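PDB 5GXX: glucanase from Clostridium thermocellum, which probably hydrolyses internal beta-1,4-glucosidic bonds of cellulose as a family 9 endoglucanase of the cellulosome. Local coordinates for residues 27-32 / 89-94; 16-21 / 46-51; 275-280 / 326-331. The protein carries 1 engineered substitution. All coordinates share one frame; numbering follows the deposited sequence.

How the contacts relate
Contacts 1 and 2 are neighbours, their centres about 10 Å apart, and their segments alternate along the chain. They are joined through Glu-19, which lies in 16-21 but points to contact 1: its OE2 takes a salt bridge from Arg-31 NH2 at 2.7 Å and probably a hydrogen bond from Asn-91 ND2 at 2.9 Å. Phe-94 also packs on the Gly-47 carbonyl. Contact 2 lies deeper and runs up to Asp-50, whose side chain is about 4 Å from a bound Tris molecule, which may mark the substrate cleft. Contact 3 stands apart in the same family 9 module: its nearest atoms are about 17 Å from contact 2 and about 23 Å from contact 1.

Contact 1: 27-32 / 89-94; sequences PEWNRV and ERNLAF
A type I beta turn from Pro-27 to Asn-30, closed by Asn-30 N to Pro-27 O, faces helix 85-101 across backbones that stay well apart, the nearest CA atoms being those of Pro-27 and Phe-94 at 8.1 Å. Side chains bridge the gap, and no hydrogen bond joins the two segments. The main feature is a cation-pi stack of Arg-90 on Trp-29: guanidinium and indole lie nearly parallel, with planes at 11° and centres 4.2 Å apart. The arginine chain, extended from CG to NE, runs along the indole face in the direction opposite to that of the tryptophan side chain. Its CG therefore makes a CH-pi contact 3.6 Å from the centroid of the six-membered ring, while CZ reaches Trp-29 CB at the other end. With chi1 of 48°, Trp-29 holds its ring between this arginine and its own turn, since Pro-27 CG covers the opposite face. The far rim of the ring meets the helix: Trp-29 CZ2 is 3.4 Å from the carbonyl O of Arg-90, and Trp-29 CZ3 is 3.8 Å from Asn-91 OD1, which lies at the ring edge with the amide plane steeply inclined to the indole. A separate apolar contact forms where Pro-27 CD touches Phe-94 CE1 at 3.5 Å, the two side chains crossing at about a right angle. Following the turn, Asn-30 OD1 accepts from Val-32 N in an Asx turn. The polar ends of Arg-31 and Asn-91 have Glu-19 as a partner, and Asn-91 ND2 also donates to His-87 O. The turn lies at the surface of the family 9 module, against helix 85-101 and the end of helix 7-20, while Leu-92 faces helix 58-75.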
loop_
_atom_site.group_PDB
_atom_site.type_symbol
_atom_site.label_atom_id
_atom_site.label_comp_id
_atom_site.label_asym_id
_atom_site.label_seq_id
_atom_site.Cartn_x
_atom_site.Cartn_y
_atom_site.Cartn_z
ATOM N N PRO A 27 -31.567 -25.774 12.888
ATOM C CA PRO A 27 -32.334 -26.992 13.098
ATOM C C PRO A 27 -32.465 -27.745 11.784
ATOM O O PRO A 27 -32.327 -27.143 10.709
ATOM C CB PRO A 27 -33.703 -26.474 13.559
ATOM C CG PRO A 27 -33.832 -25.138 12.940
ATOM C CD PRO A 27 -32.434 -24.585 12.788
ATOM N N GLU A 28 -32.712 -29.051 11.876
ATOM C CA GLU A 28 -32.805 -29.914 10.700
ATOM C C GLU A 28 -33.847 -29.383 9.728
ATOM O O GLU A 28 -33.725 -29.570 8.516
ATOM C CB GLU A 28 -33.120 -31.378 11.074
ATOM C CG GLU A 28 -34.386 -31.590 11.937
ATOM C CD GLU A 28 -35.713 -31.777 11.169
ATOM O OE1 GLU A 28 -35.735 -31.940 9.922
ATOM O OE2 GLU A 28 -36.782 -31.758 11.822
ATOM N N TRP A 29 -34.876 -28.726 10.257
ATOM C CA TRP A 29 -36.006 -28.313 9.455
ATOM C C TRP A 29 -35.873 -26.917 8.833
ATOM O O TRP A 29 -36.814 -26.444 8.206
ATOM C CB TRP A 29 -37.298 -28.400 10.276
ATOM C CG TRP A 29 -37.212 -27.776 11.657
ATOM C CD1 TRP A 29 -37.026 -28.453 12.836
ATOM C CD2 TRP A 29 -37.299 -26.379 12.013
ATOM N NE1 TRP A 29 -37.015 -27.579 13.889
ATOM C CE2 TRP A 29 -37.180 -26.301 13.420
ATOM C CE3 TRP A 29 -37.484 -25.195 11.289
ATOM C CZ2 TRP A 29 -37.220 -25.080 14.111
ATOM C CZ3 TRP A 29 -37.558 -23.980 11.984
ATOM C CH2 TRP A 29 -37.415 -23.941 13.378
ATOM N N ASN A 30 -34.732 -26.253 9.011
ATOM C CA ASN A 30 -34.538 -24.944 8.380
ATOM C C ASN A 30 -34.699 -25.051 6.859
ATOM O O ASN A 30 -34.066 -25.907 6.230
ATOM C CB ASN A 30 -33.120 -24.462 8.691
ATOM C CG ASN A 30 -32.833 -23.088 8.116
ATOM O OD1 ASN A 30 -32.463 -22.973 6.957
ATOM N ND2 ASN A 30 -32.984 -22.046 8.927
ATOM N N ARG A 31 -35.492 -24.160 6.267
ATOM C CA ARG A 31 -35.893 -24.279 4.872
ATOM C C ARG A 31 -35.130 -23.335 3.956
ATOM O O ARG A 31 -35.487 -23.188 2.787
ATOM C CB ARG A 31 -37.382 -23.962 4.734
ATOM C CG ARG A 31 -38.322 -24.964 5.402
ATOM C CD ARG A 31 -39.743 -24.435 5.387
ATOM N NE ARG A 31 -39.970 -23.351 6.345
ATOM C CZ ARG A 31 -41.083 -22.631 6.413
ATOM N NH1 ARG A 31 -42.076 -22.839 5.549
ATOM N NH2 ARG A 31 -41.180 -21.689 7.345
ATOM N N VAL A 32 -34.059 -22.733 4.469
ATOM C CA VAL A 32 -33.390 -21.644 3.762
ATOM C C VAL A 32 -32.089 -22.143 3.134
ATOM O O VAL A 32 -31.114 -22.377 3.843
ATOM C CB VAL A 32 -33.120 -20.458 4.696
ATOM C CG1 VAL A 32 -32.692 -19.245 3.873
ATOM C CG2 VAL A 32 -34.369 -20.097 5.521
ATOM N N GLU A 89 -44.911 -22.600 15.580
ATOM C CA GLU A 89 -44.524 -23.207 16.848
ATOM C C GLU A 89 -43.038 -23.523 16.970
ATOM O O GLU A 89 -42.396 -23.141 17.952
ATOM C CB GLU A 89 -45.345 -24.468 17.118
ATOM C CG GLU A 89 -46.735 -24.128 17.645
ATOM C CD GLU A 89 -47.649 -25.326 17.727
ATOM O OE1 GLU A 89 -47.256 -26.419 17.271
ATOM O OE2 GLU A 89 -48.774 -25.152 18.235
ATOM N N ARG A 90 -42.483 -24.214 15.983
ATOM C CA ARG A 90 -41.075 -24.599 16.052
ATOM C C ARG A 90 -40.134 -23.413 15.848
ATOM O O ARG A 90 -39.049 -23.373 16.427
ATOM C CB ARG A 90 -40.740 -25.769 15.122
ATOM C CG ARG A 90 -40.843 -25.492 13.621
ATOM C CD ARG A 90 -40.806 -26.834 12.889
ATOM N NE ARG A 90 -40.749 -26.649 11.440
ATOM C CZ ARG A 90 -40.731 -27.623 10.534
ATOM N NH1 ARG A 90 -40.789 -28.897 10.910
ATOM N NH2 ARG A 90 -40.637 -27.310 9.243
ATOM N N ASN A 91 -40.551 -22.419 15.067
ATOM C CA ASN A 91 -39.760 -21.195 15.005
ATOM C C ASN A 91 -39.709 -20.477 16.352
ATOM O O ASN A 91 -38.653 -19.984 16.745
ATOM C CB ASN A 91 -40.265 -20.277 13.890
ATOM C CG ASN A 91 -39.581 -20.587 12.584
ATOM O OD1 ASN A 91 -38.406 -20.270 12.400
ATOM N ND2 ASN A 91 -40.275 -21.282 11.696
ATOM N N LEU A 92 -40.836 -20.440 17.050
ATOM C CA LEU A 92 -40.855 -19.872 18.388
ATOM C C LEU A 92 -39.932 -20.680 19.308
ATOM O O LEU A 92 -39.137 -20.082 20.039
ATOM C CB LEU A 92 -42.287 -19.803 18.937
ATOM C CG LEU A 92 -42.415 -19.423 20.411
ATOM C CD1 LEU A 92 -41.763 -18.074 20.727
ATOM C CD2 LEU A 92 -43.870 -19.420 20.813
ATOM N N ALA A 93 -40.006 -22.010 19.241
ATOM C CA ALA A 93 -39.253 -22.842 20.188
ATOM C C ALA A 93 -37.763 -22.596 20.056
ATOM O O ALA A 93 -37.026 -22.646 21.034
ATOM C CB ALA A 93 -39.564 -24.330 19.992
ATOM N N PHE A 94 -37.319 -22.364 18.827
ATOM C CA PHE A 94 -35.911 -22.126 18.547
ATOM C C PHE A 94 -35.406 -20.918 19.338
ATOM O O PHE A 94 -34.316 -20.948 19.914
ATOM C CB PHE A 94 -35.714 -21.955 17.031
ATOM C CG PHE A 94 -34.281 -21.903 16.613
ATOM C CD1 PHE A 94 -33.608 -23.082 16.314
ATOM C CD2 PHE A 94 -33.612 -20.694 16.501
ATOM C CE1 PHE A 94 -32.272 -23.073 15.942
ATOM C CE2 PHE A 94 -32.274 -20.683 16.124
ATOM C CZ PHE A 94 -31.605 -21.864 15.843
#

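Contact 2: 16-21 / 46-51; sequences YFYECQ and GGWYDA
Gln-21, at the C-terminal part of segment 16-21, grips the loop 46-51 with both its backbone and its side chain. Its carbonyl O accepts from Tyr-49 N at 2.8 Å, in the carbonyl plane, and also receives a CA-H...O contact from Trp-48. The side chain, bent at chi2 (-63°), turns its amide along the loop so that Gln-21 NE2 donates to Ala-51 O at 2.9 Å. That bond is almost straight, at 175°, with the acceptor in the plane of the amide; a weak bond from Gln-21 NE2 to Tyr-49 O, at 3.0 Å, adds a second hold. OE1 is taken by His-363, so both ends of the amide are engaged and its rotation is fixed. Beside this polar clasp lies the close apolar part: Tyr-18 CD1 sits over one face of the Trp-48 indole, 3.6 Å from CZ2, toward the rim. The two rings are inclined at 43° with centroids 4.7 Å apart. The looser part is at the side chains of Asp-50 and Ala-51, which turn away and give little packing; Ala-51 is held by its carbonyl. These two residues begin the Asp-Ala-Gly-Asp sequence characteristic of family 9, and Asp-53 binds Ala-51 N. Asp-50, whose OD2 is hydrogen-bonded to the Tyr-191 hydroxyl, lies near a bound Tris molecule, which may mark the substrate cleft. Around the clasp, Tyr-18 packs on helix 412-429 and helix 85-101, and Trp-48 reaches Met-61, Ser-64 and Leu-68 of helix 58-75.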
loop_
_atom_site.group_PDB
_atom_site.type_symbol
_atom_site.label_atom_id
_atom_site.label_comp_id
_atom_site.label_asym_id
_atom_site.label_seq_id
_atom_site.Cartn_x
_atom_site.Cartn_y
_atom_site.Cartn_z
ATOM N N TYR A 16 -41.376 -17.643 7.759
ATOM C CA TYR A 16 -40.147 -18.105 7.102
ATOM C C TYR A 16 -39.026 -17.104 7.315
ATOM O O TYR A 16 -37.867 -17.504 7.439
ATOM C CB TYR A 16 -40.419 -18.334 5.604
ATOM C CG TYR A 16 -39.218 -18.644 4.738
ATOM C CD1 TYR A 16 -38.483 -17.620 4.116
ATOM C CD2 TYR A 16 -38.820 -19.962 4.514
ATOM C CE1 TYR A 16 -37.416 -17.898 3.289
ATOM C CE2 TYR A 16 -37.754 -20.267 3.649
ATOM C CZ TYR A 16 -37.065 -19.224 3.057
ATOM O OH TYR A 16 -36.007 -19.475 2.228
ATOM N N PHE A 17 -39.361 -15.811 7.356
ATOM C CA PHE A 17 -38.358 -14.805 7.714
ATOM C C PHE A 17 -37.508 -15.217 8.918
ATOM O O PHE A 17 -36.278 -15.085 8.864
ATOM C CB PHE A 17 -39.023 -13.433 7.920
ATOM C CG PHE A 17 -38.104 -12.410 8.542
ATOM C CD1 PHE A 17 -37.107 -11.780 7.807
ATOM C CD2 PHE A 17 -38.248 -12.081 9.878
ATOM C CE1 PHE A 17 -36.259 -10.828 8.381
ATOM C CE2 PHE A 17 -37.435 -11.090 10.472
ATOM C CZ PHE A 17 -36.421 -10.477 9.731
ATOM N N TYR A 18 -38.145 -15.705 9.986
ATOM C CA TYR A 18 -37.372 -16.063 11.178
ATOM C C TYR A 18 -36.352 -17.168 10.913
ATOM O O TYR A 18 -35.282 -17.184 11.532
ATOM C CB TYR A 18 -38.285 -16.400 12.352
ATOM C CG TYR A 18 -38.999 -15.164 12.838
ATOM C CD1 TYR A 18 -38.367 -14.276 13.709
ATOM C CD2 TYR A 18 -40.278 -14.844 12.377
ATOM C CE1 TYR A 18 -38.990 -13.106 14.111
ATOM C CE2 TYR A 18 -40.920 -13.684 12.788
ATOM C CZ TYR A 18 -40.267 -12.822 13.651
ATOM O OH TYR A 18 -40.889 -11.682 14.104
ATOM N N GLU A 19 -36.628 -18.080 9.981
ATOM C CA GLU A 19 -35.618 -19.089 9.627
ATOM C C GLU A 19 -34.400 -18.480 8.930
ATOM O O GLU A 19 -33.277 -18.986 9.029
ATOM C CB GLU A 19 -36.239 -20.182 8.759
ATOM C CG GLU A 19 -37.205 -21.009 9.590
ATOM C CD GLU A 19 -38.009 -22.037 8.800
ATOM O OE1 GLU A 19 -37.491 -22.653 7.860
ATOM O OE2 GLU A 19 -39.184 -22.211 9.159
ATOM N N CYS A 20 -34.609 -17.386 8.204
ATOM C CA CYS A 20 -33.494 -16.640 7.616
ATOM C C CYS A 20 -32.603 -15.994 8.690
ATOM O O CYS A 20 -31.440 -15.678 8.426
ATOM C CB CYS A 20 -34.044 -15.544 6.712
ATOM S SG CYS A 20 -34.953 -16.164 5.298
ATOM N N GLN A 21 -33.158 -15.805 9.886
ATOM C CA GLN A 21 -32.469 -15.108 10.973
ATOM C C GLN A 21 -31.751 -16.050 11.927
ATOM O O GLN A 21 -31.098 -15.597 12.874
ATOM C CB GLN A 21 -33.463 -14.277 11.787
ATOM C CG GLN A 21 -34.194 -13.203 10.989
ATOM C CD GLN A 21 -33.254 -12.159 10.436
ATOM O OE1 GLN A 21 -32.832 -12.247 9.293
ATOM N NE2 GLN A 21 -32.865 -11.202 11.276
ATOM N N GLY A 46 -27.514 -20.704 18.894
ATOM C CA GLY A 46 -28.881 -20.544 18.392
ATOM C C GLY A 46 -29.447 -19.148 18.550
ATOM O O GLY A 46 -28.697 -18.175 18.654
ATOM N N GLY A 47 -30.774 -19.069 18.608
ATOM C CA GLY A 47 -31.452 -17.777 18.677
ATOM C C GLY A 47 -31.401 -17.067 17.333
ATOM O O GLY A 47 -30.986 -17.649 16.326
ATOM N N TRP A 48 -31.836 -15.810 17.315
ATOM C CA TRP A 48 -31.933 -15.063 16.063
ATOM C C TRP A 48 -30.945 -13.916 15.994
ATOM O O TRP A 48 -30.797 -13.201 16.989
ATOM C CB TRP A 48 -33.308 -14.421 15.881
ATOM C CG TRP A 48 -34.463 -15.380 15.758
ATOM C CD1 TRP A 48 -34.513 -16.545 15.017
ATOM C CD2 TRP A 48 -35.738 -15.255 16.396
ATOM N NE1 TRP A 48 -35.757 -17.136 15.148
ATOM C CE2 TRP A 48 -36.515 -16.374 16.006
ATOM C CE3 TRP A 48 -36.308 -14.306 17.262
ATOM C CZ2 TRP A 48 -37.827 -16.555 16.437
ATOM C CZ3 TRP A 48 -37.607 -14.498 17.700
ATOM C CH2 TRP A 48 -38.355 -15.617 17.285
ATOM N N TYR A 49 -30.361 -13.701 14.811
ATOM C CA TYR A 49 -29.728 -12.408 14.525
ATOM C C TYR A 49 -30.828 -11.361 14.519
ATOM O O TYR A 49 -31.969 -11.627 14.094
ATOM C CB TYR A 49 -28.983 -12.421 13.189
ATOM C CG TYR A 49 -27.973 -13.532 13.143
ATOM C CD1 TYR A 49 -27.002 -13.633 14.135
ATOM C CD2 TYR A 49 -27.994 -14.485 12.126
ATOM C CE1 TYR A 49 -26.073 -14.652 14.123
ATOM C CE2 TYR A 49 -27.057 -15.504 12.089
ATOM C CZ TYR A 49 -26.099 -15.578 13.089
ATOM O OH TYR A 49 -25.217 -16.633 13.072
ATOM N N ASP A 50 -30.519 -10.158 14.985
ATOM C CA ASP A 50 -31.596 -9.201 15.212
ATOM C C ASP A 50 -32.263 -8.672 13.941
ATOM O O ASP A 50 -33.501 -8.673 13.818
ATOM C CB ASP A 50 -31.079 -8.018 16.035
ATOM C CG ASP A 50 -32.164 -6.999 16.290
ATOM O OD1 ASP A 50 -33.143 -7.331 17.000
ATOM O OD2 ASP A 50 -32.034 -5.872 15.754
ATOM N N ALA A 51 -31.440 -8.252 12.993
ATOM C CA ALA A 51 -31.945 -7.473 11.876
ATOM C C ALA A 51 -31.165 -7.925 10.645
ATOM O O ALA A 51 -31.089 -9.133 10.409
ATOM C CB ALA A 51 -31.846 -5.968 12.132
#

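Contact 3: 275-280 / 326-331; sequences WWTPQG and QKYYNF
Two first torsions shape the meeting of Thr-277 and Phe-331: chi1 of 66° turns the threonine CG2 to the helix and lets OG1 hydrogen-bond to the backbone carbonyl of Asp-274, while chi1 of 160° swings the phenylalanine ring across to Trp-276. Phe-331 CE1 comes within 3.3 Å of Trp-276 O, the carbonyl at the end of helix 263-276, and Phe-331 CZ lies 3.9 Å from Trp-276 CB. The ring thus fits against the helix end, where Trp-276 O also accepts from the Tyr-288 hydroxyl. Thr-277 CG2 sits among three side chains of the facing helix, meeting Tyr-328 CD1 at the edge of the phenol ring at 4.0 Å, Lys-327 CG and Phe-331 CB. Thr-277 is the first residue to leave helical geometry and opens a type I beta turn closed by Gly-280 N to Thr-277 O. Helix 263-276 and helix 322-340 belong to the catalytic module, which in family 9 is an (alpha/alpha)6 barrel, and the contact joins the end of one to the flank of the other. A water bound firmly to the turn, and only weakly to Lys-327 NZ, lies between them: it donates to Thr-277 OG1 at 2.7 Å and to Gly-280 O at 2.8 Å. The bend at chi3 of the lysine brings NZ to Asp-274 OD1 in a salt bridge, and the same oxygen receives the Tyr-328 hydroxyl. Helix 301-318 adds Glu-308, which touches both Trp-276 and Phe-331, and Ala-312, which touches Phe-331.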
loop_
_atom_site.group_PDB
_atom_site.type_symbol
_atom_site.label_atom_id
_atom_site.label_comp_id
_atom_site.label_asym_id
_atom_site.label_seq_id
_atom_site.Cartn_x
_atom_site.Cartn_y
_atom_site.Cartn_z
ATOM N N TRP A 275 -56.386 6.960 19.990
ATOM C CA TRP A 275 -55.302 7.831 19.554
ATOM C C TRP A 275 -54.665 7.367 18.253
ATOM O O TRP A 275 -54.188 8.196 17.491
ATOM C CB TRP A 275 -54.262 7.995 20.669
ATOM C CG TRP A 275 -53.126 8.936 20.371
ATOM C CD1 TRP A 275 -53.122 10.298 20.473
ATOM C CD2 TRP A 275 -51.826 8.566 19.896
ATOM N NE1 TRP A 275 -51.898 10.805 20.066
ATOM C CE2 TRP A 275 -51.083 9.755 19.728
ATOM C CE3 TRP A 275 -51.216 7.340 19.610
ATOM C CZ2 TRP A 275 -49.757 9.749 19.303
ATOM C CZ3 TRP A 275 -49.897 7.331 19.192
ATOM C CH2 TRP A 275 -49.183 8.532 19.044
ATOM N N TRP A 276 -54.661 6.059 18.036
ATOM C CA TRP A 276 -54.144 5.453 16.820
ATOM C C TRP A 276 -55.121 5.485 15.634
ATOM O O TRP A 276 -54.683 5.335 14.495
ATOM C CB TRP A 276 -53.744 4.010 17.128
ATOM C CG TRP A 276 -52.366 3.942 17.689
ATOM C CD1 TRP A 276 -51.993 4.002 19.013
ATOM C CD2 TRP A 276 -51.158 3.848 16.934
ATOM N NE1 TRP A 276 -50.617 3.940 19.113
ATOM C CE2 TRP A 276 -50.084 3.848 17.848
ATOM C CE3 TRP A 276 -50.885 3.725 15.561
ATOM C CZ2 TRP A 276 -48.750 3.762 17.423
ATOM C CZ3 TRP A 276 -49.567 3.620 15.146
ATOM C CH2 TRP A 276 -48.511 3.643 16.077
ATOM N N THR A 277 -56.416 5.647 15.892
ATOM C CA THR A 277 -57.431 5.588 14.840
ATOM C C THR A 277 -57.570 6.931 14.116
ATOM O O THR A 277 -57.209 7.970 14.663
ATOM C CB THR A 277 -58.820 5.213 15.398
ATOM O OG1 THR A 277 -59.304 6.260 16.257
ATOM C CG2 THR A 277 -58.795 3.855 16.107
ATOM N N PRO A 278 -58.123 6.934 12.896
ATOM C CA PRO A 278 -58.367 8.196 12.192
ATOM C C PRO A 278 -59.170 9.243 12.971
ATOM O O PRO A 278 -58.934 10.441 12.813
ATOM C CB PRO A 278 -59.098 7.754 10.918
ATOM C CG PRO A 278 -58.475 6.410 10.641
ATOM C CD PRO A 278 -58.421 5.785 12.024
ATOM N N GLN A 279 -60.088 8.826 13.847
ATOM C CA GLN A 279 -60.899 9.800 14.580
ATOM C C GLN A 279 -60.159 10.418 15.775
ATOM O O GLN A 279 -60.572 11.472 16.261
ATOM C CB GLN A 279 -62.222 9.170 15.022
ATOM C CG GLN A 279 -63.189 8.842 13.868
ATOM C CD GLN A 279 -63.834 10.019 13.171
ATOM O OE1 GLN A 279 -63.955 11.117 13.709
ATOM N NE2 GLN A 279 -64.310 9.769 11.952
ATOM N N GLY A 280 -59.091 9.766 16.224
ATOM C CA GLY A 280 -58.250 10.290 17.283
ATOM C C GLY A 280 -58.921 10.182 18.636
ATOM O O GLY A 280 -59.966 9.544 18.790
ATOM N N GLN A 326 -66.051 -2.372 15.332
ATOM C CA GLN A 326 -65.891 -1.981 13.928
ATOM C C GLN A 326 -64.773 -0.954 13.751
ATOM O O GLN A 326 -63.940 -1.064 12.838
ATOM C CB GLN A 326 -67.205 -1.400 13.413
ATOM C CG GLN A 326 -67.174 -0.971 11.960
ATOM C CD GLN A 326 -68.533 -0.496 11.501
ATOM O OE1 GLN A 326 -68.833 0.699 11.534
ATOM N NE2 GLN A 326 -69.373 -1.437 11.091
ATOM N N LYS A 327 -64.748 0.035 14.635
ATOM C CA LYS A 327 -63.716 1.068 14.556
ATOM C C LYS A 327 -62.322 0.450 14.727
ATOM O O LYS A 327 -61.406 0.771 13.978
ATOM C CB LYS A 327 -63.957 2.166 15.593
ATOM C CG LYS A 327 -62.808 3.153 15.765
ATOM C CD LYS A 327 -63.121 4.326 16.689
ATOM C CE LYS A 327 -63.321 3.861 18.117
ATOM N NZ LYS A 327 -63.499 5.056 19.004
ATOM N N TYR A 328 -62.150 -0.428 15.712
ATOM C CA TYR A 328 -60.811 -0.981 15.916
ATOM C C TYR A 328 -60.402 -2.014 14.880
ATOM O O TYR A 328 -59.237 -2.041 14.478
ATOM C CB TYR A 328 -60.650 -1.529 17.337
ATOM C CG TYR A 328 -60.845 -0.479 18.402
ATOM C CD1 TYR A 328 -60.373 0.817 18.253
ATOM C CD2 TYR A 328 -61.502 -0.798 19.587
ATOM C CE1 TYR A 328 -60.557 1.776 19.226
ATOM C CE2 TYR A 328 -61.689 0.147 20.564
ATOM C CZ TYR A 328 -61.232 1.431 20.388
ATOM O OH TYR A 328 -61.442 2.353 21.391
ATOM N N TYR A 329 -61.349 -2.853 14.453
ATOM C CA TYR A 329 -61.107 -3.804 13.366
ATOM C C TYR A 329 -60.720 -3.072 12.077
ATOM O O TYR A 329 -59.770 -3.473 11.408
ATOM C CB TYR A 329 -62.353 -4.664 13.102
ATOM C CG TYR A 329 -62.184 -5.670 11.982
ATOM C CD1 TYR A 329 -62.419 -5.321 10.644
ATOM C CD2 TYR A 329 -61.771 -6.976 12.246
ATOM C CE1 TYR A 329 -62.257 -6.229 9.605
ATOM C CE2 TYR A 329 -61.613 -7.891 11.208
ATOM C CZ TYR A 329 -61.861 -7.512 9.894
ATOM O OH TYR A 329 -61.701 -8.417 8.875
ATOM N N ASN A 330 -61.449 -2.018 11.718
ATOM C CA ASN A 330 -61.182 -1.344 10.441
ATOM C C ASN A 330 -59.796 -0.694 10.464
ATOM O O ASN A 330 -59.049 -0.746 9.473
ATOM C CB ASN A 330 -62.244 -0.268 10.193
ATOM C CG ASN A 330 -63.573 -0.833 9.712
ATOM O OD1 ASN A 330 -63.676 -2.009 9.354
ATOM N ND2 ASN A 330 -64.593 0.030 9.679
ATOM N N PHE A 331 -59.482 -0.094 11.615
ATOM C CA PHE A 331 -58.121 0.433 11.801
ATOM C C PHE A 331 -57.063 -0.647 11.575
ATOM O O PHE A 331 -56.113 -0.454 10.802
ATOM C CB PHE A 331 -57.940 1.057 13.195
ATOM C CG PHE A 331 -56.496 1.167 13.604
ATOM C CD1 PHE A 331 -55.680 2.147 13.050
ATOM C CD2 PHE A 331 -55.949 0.259 14.515
ATOM C CE1 PHE A 331 -54.337 2.209 13.383
ATOM C CE2 PHE A 331 -54.599 0.312 14.836
ATOM C CZ PHE A 331 -53.799 1.311 14.297
HETATM O O HOH W 1 -61.340 7.281 17.737
#